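Long-range contacts in alpha-galactosidase (Thermus thermophilus, PDB 6LCJ), which probably removes terminal alpha-linked galactose from galactosides by hydrolysis, as a hexameric member of glycoside hydrolase family 36: residues 160-165 with 190-195; 227-232 with 297-302. All coordinates share one frame; numbering follows the deposited sequence.

Interaction 1 of 2, residues 160-165 with 190-195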
# COMPACT_ATOMS: atom_id res chain seq x y z
N PRO E 160 -25.15 47.19 19.23
CA PRO E 160 -25.97 47.95 18.28
C PRO E 160 -26.99 47.04 17.60
O PRO E 160 -26.91 45.81 17.64
CB PRO E 160 -24.95 48.49 17.27
CG PRO E 160 -23.60 48.29 17.91
CD PRO E 160 -23.76 47.07 18.79
N ARG E 161 -27.97 47.68 16.98
CA ARG E 161 -28.95 46.98 16.18
C ARG E 161 -28.59 47.24 14.73
O ARG E 161 -28.48 48.39 14.30
CB ARG E 161 -30.36 47.46 16.53
CG ARG E 161 -30.66 47.27 18.01
CD ARG E 161 -32.12 47.58 18.36
NE ARG E 161 -32.43 48.99 18.17
CZ ARG E 161 -32.33 49.90 19.11
NH1 ARG E 161 -31.93 49.55 20.32
NH2 ARG E 161 -32.63 51.17 18.86
N VAL E 162 -28.36 46.16 13.98
CA VAL E 162 -27.68 46.24 12.69
C VAL E 162 -28.58 45.66 11.62
O VAL E 162 -29.13 44.57 11.80
CB VAL E 162 -26.33 45.49 12.71
CG1 VAL E 162 -25.65 45.60 11.33
CG2 VAL E 162 -25.44 45.99 13.83
N TRP E 163 -28.70 46.36 10.50
CA TRP E 163 -29.16 45.75 9.27
C TRP E 163 -27.93 45.40 8.43
O TRP E 163 -27.03 46.23 8.27
CB TRP E 163 -30.12 46.65 8.48
CG TRP E 163 -30.76 45.88 7.36
CD1 TRP E 163 -31.90 45.12 7.43
CD2 TRP E 163 -30.23 45.70 6.04
NE1 TRP E 163 -32.13 44.50 6.22
CE2 TRP E 163 -31.12 44.84 5.35
CE3 TRP E 163 -29.11 46.19 5.37
CZ2 TRP E 163 -30.92 44.47 4.02
CZ3 TRP E 163 -28.92 45.83 4.05
CH2 TRP E 163 -29.81 44.98 3.39
N CYS E 164 -27.89 44.17 7.91
CA CYS E 164 -26.71 43.61 7.26
C CYS E 164 -27.12 43.08 5.88
O CYS E 164 -28.17 42.45 5.74
CB CYS E 164 -26.10 42.48 8.15
SG CYS E 164 -24.78 41.48 7.43
N SER E 165 -26.30 43.33 4.86
CA SER E 165 -26.71 42.92 3.52
C SER E 165 -26.43 41.46 3.20
O SER E 165 -26.93 40.96 2.19
CB SER E 165 -26.01 43.79 2.46
OG SER E 165 -24.60 43.69 2.53
N PHE E 190 -33.36 50.47 13.58
CA PHE E 190 -31.97 50.05 13.46
C PHE E 190 -31.05 51.20 13.85
O PHE E 190 -31.43 52.37 13.84
CB PHE E 190 -31.65 49.59 12.04
CG PHE E 190 -32.26 48.28 11.67
CD1 PHE E 190 -31.76 47.10 12.19
CD2 PHE E 190 -33.35 48.22 10.79
CE1 PHE E 190 -32.33 45.86 11.84
CE2 PHE E 190 -33.93 47.00 10.44
CZ PHE E 190 -33.42 45.82 10.96
N GLU E 191 -29.81 50.85 14.18
CA GLU E 191 -28.78 51.84 14.46
C GLU E 191 -27.61 51.80 13.48
O GLU E 191 -26.88 52.79 13.39
CB GLU E 191 -28.23 51.66 15.88
CG GLU E 191 -29.25 51.04 16.82
CD GLU E 191 -28.80 51.00 18.25
OE1 GLU E 191 -28.50 49.90 18.77
OE2 GLU E 191 -28.75 52.08 18.88
N VAL E 192 -27.43 50.70 12.74
CA VAL E 192 -26.31 50.52 11.82
C VAL E 192 -26.86 49.92 10.53
O VAL E 192 -27.65 48.98 10.57
CB VAL E 192 -25.21 49.61 12.41
CG1 VAL E 192 -23.99 49.58 11.50
CG2 VAL E 192 -24.83 50.03 13.81
N PHE E 193 -26.42 50.45 9.39
CA PHE E 193 -26.68 49.87 8.08
C PHE E 193 -25.34 49.39 7.53
O PHE E 193 -24.48 50.21 7.19
CB PHE E 193 -27.33 50.90 7.16
CG PHE E 193 -27.78 50.34 5.85
CD1 PHE E 193 -26.90 50.19 4.79
CD2 PHE E 193 -29.11 49.96 5.66
CE1 PHE E 193 -27.32 49.68 3.57
CE2 PHE E 193 -29.54 49.45 4.43
CZ PHE E 193 -28.64 49.31 3.38
N GLN E 194 -25.15 48.07 7.46
CA GLN E 194 -23.82 47.50 7.23
C GLN E 194 -23.75 46.83 5.87
O GLN E 194 -24.50 45.90 5.59
CB GLN E 194 -23.45 46.51 8.33
CG GLN E 194 -21.99 46.03 8.24
CD GLN E 194 -21.92 44.52 8.12
OE1 GLN E 194 -22.44 43.79 8.97
NE2 GLN E 194 -21.29 44.04 7.04
N ILE E 195 -22.83 47.31 5.02
CA ILE E 195 -22.56 46.74 3.71
C ILE E 195 -21.56 45.59 3.87
O ILE E 195 -20.48 45.78 4.44
CB ILE E 195 -22.00 47.80 2.74
CG1 ILE E 195 -23.04 48.87 2.50
CG2 ILE E 195 -21.61 47.19 1.41
CD1 ILE E 195 -22.43 50.20 2.42
O HOH W 1 -33.14 53.10 16.34
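The first two strands of a (beta/alpha)8 barrel, 161-164 and 192-195, run parallel as the two ends of a beta-alpha-beta crossover. Trp163 makes the central backbone exchange: its N gives a nearly straight bond to Val192 O at 2.8 Å, and its carbonyl receives Gln194 N. Arg161 O is gripped twice, by Glu191 N at 2.8 Å and Val192 N at 3.0 Å. Glu191 also answers through its side chain, the anti lone pair of OE1 accepting Arg161 N at 2.9 Å. Its carboxylate lies almost flat on the Arg161 guanidinium (planes 3° apart), with Glu191 CD 3.8 Å above the centre; OE1 is well out of the guanidinium plane, so no N-H points at it and the salt bridge to NH1 is long and of charges alone. Arg161 NE turns to Ser189 O, and Arg158 forms a second salt bridge with Glu191 OE1. An alanine in place of Glu191 would remove this carboxylate and would probably leave Arg161 N without its acceptor and the two arginines less well balanced. Val162, Val192, Cys164 and Gln194 face the barrel interior, while Trp163 and Phe193 lie on the outer face, where Trp163 packs on helix 175-185. Trp163 CB stands 3.9 Å from the centroid of the Phe190 ring, over its face; with CG anti to the backbone N, the five-membered ring presents an edge to that ring (planes 81° apart). Phe193 lies alongside the six-membered ring, nearly parallel (20°) but slid aside, Phe193 CE2 reaching Trp163 CE3 at 3.4 Å. Trp163 NE1 is satisfied by Asp435 O.

Interaction 2 of 2, residues 227-232 with 297-302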
# COMPACT_ATOMS: atom_id res chain seq x y z
N GLY E 227 -30.03 58.94 9.72
CA GLY E 227 -29.93 58.65 11.12
C GLY E 227 -29.24 57.35 11.47
O GLY E 227 -29.32 56.91 12.62
N LEU E 228 -28.54 56.73 10.52
CA LEU E 228 -27.92 55.43 10.76
C LEU E 228 -26.40 55.53 10.65
O LEU E 228 -25.87 56.23 9.78
CB LEU E 228 -28.44 54.39 9.76
CG LEU E 228 -29.89 53.95 9.95
CD1 LEU E 228 -30.42 53.33 8.67
CD2 LEU E 228 -29.95 52.97 11.08
N ARG E 229 -25.72 54.83 11.55
CA ARG E 229 -24.29 54.60 11.38
C ARG E 229 -24.05 53.66 10.21
O ARG E 229 -24.85 52.77 9.92
CB ARG E 229 -23.69 53.99 12.64
CG ARG E 229 -23.78 54.86 13.88
CD ARG E 229 -23.49 54.04 15.12
NE ARG E 229 -22.11 53.56 15.13
CZ ARG E 229 -21.54 52.97 16.17
NH1 ARG E 229 -22.21 52.79 17.29
NH2 ARG E 229 -20.28 52.57 16.08
N ALA E 230 -22.93 53.86 9.54
CA ALA E 230 -22.58 53.10 8.35
C ALA E 230 -21.58 52.00 8.70
O ALA E 230 -20.61 52.24 9.42
CB ALA E 230 -22.02 54.03 7.28
N GLY E 231 -21.82 50.80 8.18
CA GLY E 231 -21.00 49.64 8.49
C GLY E 231 -20.42 49.05 7.22
O GLY E 231 -21.08 49.04 6.18
N LEU E 232 -19.17 48.56 7.31
CA LEU E 232 -18.48 47.99 6.16
C LEU E 232 -17.71 46.74 6.58
O LEU E 232 -17.24 46.62 7.72
CB LEU E 232 -17.54 49.03 5.52
CG LEU E 232 -16.93 48.81 4.13
CD1 LEU E 232 -17.98 48.76 3.04
CD2 LEU E 232 -15.93 49.92 3.83
N GLY E 297 -16.41 57.48 6.40
CA GLY E 297 -17.66 57.65 7.12
C GLY E 297 -18.16 56.43 7.87
O GLY E 297 -19.13 56.55 8.64
N TYR E 298 -17.54 55.26 7.69
CA TYR E 298 -17.95 54.06 8.41
C TYR E 298 -17.30 54.01 9.78
O TYR E 298 -16.08 54.16 9.88
CB TYR E 298 -17.58 52.81 7.61
CG TYR E 298 -18.18 52.80 6.23
CD1 TYR E 298 -17.57 53.48 5.18
CD2 TYR E 298 -19.38 52.15 5.98
CE1 TYR E 298 -18.13 53.49 3.93
CE2 TYR E 298 -19.94 52.15 4.72
CZ TYR E 298 -19.32 52.83 3.71
OH TYR E 298 -19.87 52.83 2.46
N ASP E 299 -18.09 53.78 10.83
CA ASP E 299 -17.55 53.57 12.17
C ASP E 299 -18.02 52.25 12.80
O ASP E 299 -17.89 52.07 14.01
CB ASP E 299 -17.89 54.75 13.08
CG ASP E 299 -19.38 54.95 13.23
OD1 ASP E 299 -20.15 54.46 12.38
OD2 ASP E 299 -19.79 55.62 14.21
N TYR E 300 -18.58 51.35 12.00
CA TYR E 300 -18.87 49.98 12.40
C TYR E 300 -18.22 49.09 11.35
O TYR E 300 -18.53 49.20 10.16
CB TYR E 300 -20.39 49.75 12.51
CG TYR E 300 -20.84 48.35 12.91
CD1 TYR E 300 -20.73 47.28 12.03
CD2 TYR E 300 -21.42 48.12 14.15
CE1 TYR E 300 -21.16 46.01 12.39
CE2 TYR E 300 -21.86 46.85 14.52
CZ TYR E 300 -21.73 45.81 13.64
OH TYR E 300 -22.15 44.55 14.00
N LEU E 301 -17.28 48.25 11.77
CA LEU E 301 -16.49 47.45 10.83
C LEU E 301 -16.61 45.97 11.16
O LEU E 301 -16.45 45.57 12.31
CB LEU E 301 -15.02 47.87 10.85
CG LEU E 301 -14.77 49.34 10.52
CD1 LEU E 301 -13.27 49.65 10.64
CD2 LEU E 301 -15.31 49.65 9.12
N LYS E 302 -16.92 45.17 10.14
CA LYS E 302 -16.96 43.72 10.28
C LYS E 302 -15.68 43.17 9.67
O LYS E 302 -15.50 43.17 8.45
CB LYS E 302 -18.21 43.14 9.62
CG LYS E 302 -18.37 41.63 9.78
CD LYS E 302 -19.71 41.16 9.20
CE LYS E 302 -19.80 39.64 9.06
NZ LYS E 302 -21.11 39.20 8.45
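Arg229 crosses Asp299 at about a right angle, touching it from CB to NH2. Its CB lies 3.6 Å from Asp299 OD1, and CG stays near the same carboxylate before the chain bends at chi3 (65°). NE then meets Asp299 OD2 at 3.2 Å in a salt bridge, with a weak bond to OD1 besides; CD and CZ, on either side of NE, pass near OD2. At the tip, Arg229 NH2 donates to Asp299 O at 3.2 Å; the oxygen lies in the guanidinium plane, but the donor stands well above the carbonyl plane. A long, branched cation thus holds both the side chain and the backbone of one residue. The strand pairing begins loosely, with weak bonds from Asp299 N and Tyr300 N to Ala230 O, and tightens at Leu232 N to Tyr300 O and Lys302 N to Leu232 O (2.8 Å). Lys302 NZ forms a salt bridge with Asp196. Gly231 suits its place because a CB would crowd the Tyr300 ring. On the other face, Leu232 CB sits over the Tyr298 ring, 4.0 Å from its centroid, while Ala230 CB, small enough to fit, touches Tyr298 CD2 at 3.5 Å. Helix 216-224 packs on Ala230, Leu232 and Tyr298, and strands 192-195 and 335-338 flank the pair within the barrel.

In the fold
From the N terminus, the chain passes through two antiparallel sheets before entering the barrel at 160-165. Interaction 1 closes the first loop, a 24-residue excursion through helices 166-169 and 175-185. The chain then runs through helix 216-224 to 227-232, where interaction 2 opens a longer loop of 64 residues, holding strands 263-267 and 270-274 and helix 280-296. The two follow in series, neither nested nor crossed. What joins them is the adjacency of strands 192-195 and 229-234, one from each contact: Phe193 N lies 2.8 Å from Arg229 O, and Ile195 N 2.7 Å from Gly231 O, both probable hydrogen bonds. Four consecutive strands of the barrel wall are thereby tied side by side.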